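Long-range contact in mRNA export factor MEX67 (Candida albicans, PDB 1Q40), which probably helps carry messenger RNA out of the nucleus, through an NTF2-like domain that here pairs with a second protein: residues S182-F187 with T203-P208. Residues are numbered along the deposited sequence; the frame is centred on the assembly and turned at random.
Sequences SFDRTF and TLLIRP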
# COMPACT_ATOMS: atom_id res chain seq x y z
N SER B 182 0.34 9.09 -9.62
CA SER B 182 0.65 7.67 -9.46
C SER B 182 -0.32 7.11 -8.43
O SER B 182 -0.98 7.87 -7.71
CB SER B 182 2.10 7.45 -9.07
OG SER B 182 2.94 7.65 -10.19
N PHE B 183 -0.44 5.79 -8.40
CA PHE B 183 -1.42 5.15 -7.54
C PHE B 183 -1.14 3.67 -7.32
O PHE B 183 -0.39 3.02 -8.07
CB PHE B 183 -2.82 5.28 -8.15
CG PHE B 183 -3.07 4.31 -9.27
CD1 PHE B 183 -3.67 3.07 -9.02
CD2 PHE B 183 -2.67 4.60 -10.56
CE1 PHE B 183 -3.87 2.15 -10.04
CE2 PHE B 183 -2.87 3.69 -11.61
CZ PHE B 183 -3.48 2.46 -11.35
N ASP B 184 -1.80 3.15 -6.28
CA ASP B 184 -1.90 1.73 -6.00
C ASP B 184 -3.35 1.42 -5.65
O ASP B 184 -4.00 2.19 -4.96
CB ASP B 184 -0.99 1.37 -4.83
CG ASP B 184 0.36 2.07 -4.89
OD1 ASP B 184 1.31 1.49 -5.49
OD2 ASP B 184 0.55 3.21 -4.37
N ARG B 185 -3.86 0.29 -6.13
CA ARG B 185 -5.23 -0.08 -5.89
C ARG B 185 -5.34 -1.57 -5.59
O ARG B 185 -4.83 -2.39 -6.34
CB ARG B 185 -6.08 0.26 -7.11
CG ARG B 185 -7.57 0.30 -6.82
CD ARG B 185 -8.41 0.93 -7.93
NE ARG B 185 -9.79 1.06 -7.51
CZ ARG B 185 -10.72 1.77 -8.14
NH1 ARG B 185 -11.95 1.80 -7.66
NH2 ARG B 185 -10.43 2.46 -9.23
N THR B 186 -6.03 -1.90 -4.50
CA THR B 186 -6.18 -3.27 -4.01
C THR B 186 -7.65 -3.68 -4.01
O THR B 186 -8.49 -3.00 -3.45
CB THR B 186 -5.61 -3.37 -2.57
OG1 THR B 186 -4.21 -3.14 -2.60
CG2 THR B 186 -5.73 -4.79 -2.01
N PHE B 187 -7.93 -4.81 -4.66
CA PHE B 187 -9.25 -5.41 -4.71
C PHE B 187 -9.22 -6.76 -3.96
O PHE B 187 -8.29 -7.54 -4.14
CB PHE B 187 -9.65 -5.70 -6.16
CG PHE B 187 -9.67 -4.49 -7.06
CD1 PHE B 187 -10.84 -3.76 -7.25
CD2 PHE B 187 -8.54 -4.12 -7.78
CE1 PHE B 187 -10.87 -2.67 -8.10
CE2 PHE B 187 -8.55 -3.02 -8.64
CZ PHE B 187 -9.73 -2.30 -8.80
N THR B 203 -9.53 -0.48 -2.18
CA THR B 203 -8.80 0.67 -1.62
C THR B 203 -7.90 1.29 -2.69
O THR B 203 -7.08 0.59 -3.29
CB THR B 203 -7.95 0.29 -0.37
OG1 THR B 203 -7.15 -0.88 -0.62
CG2 THR B 203 -8.83 -0.15 0.76
N LEU B 204 -8.06 2.60 -2.90
CA LEU B 204 -7.31 3.34 -3.89
C LEU B 204 -6.42 4.32 -3.16
O LEU B 204 -6.90 5.10 -2.35
CB LEU B 204 -8.27 4.13 -4.79
CG LEU B 204 -7.68 5.09 -5.83
CD1 LEU B 204 -6.69 4.40 -6.76
CD2 LEU B 204 -8.78 5.73 -6.63
N LEU B 205 -5.12 4.28 -3.45
CA LEU B 205 -4.15 5.21 -2.90
C LEU B 205 -3.64 6.12 -4.02
O LEU B 205 -3.19 5.64 -5.05
CB LEU B 205 -2.98 4.46 -2.25
CG LEU B 205 -2.01 5.36 -1.45
CD1 LEU B 205 -1.47 4.61 -0.26
CD2 LEU B 205 -0.82 5.84 -2.29
N ILE B 206 -3.72 7.43 -3.78
CA ILE B 206 -3.33 8.47 -4.74
C ILE B 206 -2.09 9.19 -4.20
O ILE B 206 -2.05 9.58 -3.03
CB ILE B 206 -4.49 9.47 -4.90
CG1 ILE B 206 -5.76 8.76 -5.41
CG2 ILE B 206 -4.11 10.62 -5.83
CD1 ILE B 206 -5.63 8.18 -6.83
N ARG B 207 -1.09 9.35 -5.06
CA ARG B 207 0.21 9.92 -4.70
C ARG B 207 0.84 10.67 -5.90
O ARG B 207 0.35 10.58 -7.05
CB ARG B 207 1.14 8.83 -4.14
CG ARG B 207 1.28 7.60 -5.02
CD ARG B 207 2.11 6.48 -4.41
NE ARG B 207 2.13 5.29 -5.25
CZ ARG B 207 3.03 5.04 -6.20
NH1 ARG B 207 2.96 3.92 -6.90
NH2 ARG B 207 3.99 5.92 -6.47
N PRO B 208 1.89 11.46 -5.64
CA PRO B 208 2.53 12.22 -6.72
C PRO B 208 3.02 11.31 -7.84
O PRO B 208 3.49 10.19 -7.60
CB PRO B 208 3.68 12.93 -6.02
CG PRO B 208 3.24 13.03 -4.58
CD PRO B 208 2.52 11.73 -4.34
O HOH W 1 -8.93 -3.74 -0.53
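Arg-207 takes hold of Asp-184 side-on, with one nitrogen for each carboxylate oxygen. NE reaches OD2 of Asp-184 at 2.8 Å, on the syn side of OD2 and tilted 26° out of the carboxylate plane, while Arg-207 NH1 makes the longer bond to OD1, 3.3 Å. The two planes are inclined by 22°, although the side chains themselves cross at about a right angle. Arg-207 puts CG between its backbone N and carbonyl carbon (chi1 52°), which lays CG against Ser-182 O at 3.5 Å; from CG to NE the chain then runs extended toward Asp-184. Ser-182 CB lies 3.5 Å above one face of the guanidinium of Arg-207, toward its rim. His-139 ND1 holds OD1 of Asp-184 as well, and an acidic side chain of the partner protein comes near OD2, where Arg-207 probably offsets the like charges.

Beneath this pair the backbones form an antiparallel ladder, with two bonds in each of the hydrogen-bonded pairs Ser-182/Arg-207, Asp-184/Leu-205 and Thr-186/Thr-203. The straightest runs from Leu-205 N to Asp-184 O, 2.8 Å. At the far end a water donates to Thr-186 O, and the hydroxyls of Thr-186 and Thr-203 both bond to polar side chains of the partner protein.

On the face that carries Phe-183, Arg-185, Leu-204 and Ile-206, Leu-204 CD1 sits 4.0 Å from both Phe-183 CD1 and Arg-185 CD. The extended Arg-185 goes on to a salt bridge with Asp-202 and a cation-pi contact with Trp-28 of helix 14-29. This is the hairpin of strands 181-190 and 198-208 in the curved sheet of an NTF2-like fold: one face packs toward the helix, and the face carrying Asp-184 and the threonines meets the partner, as in NTF2-like heterodimers.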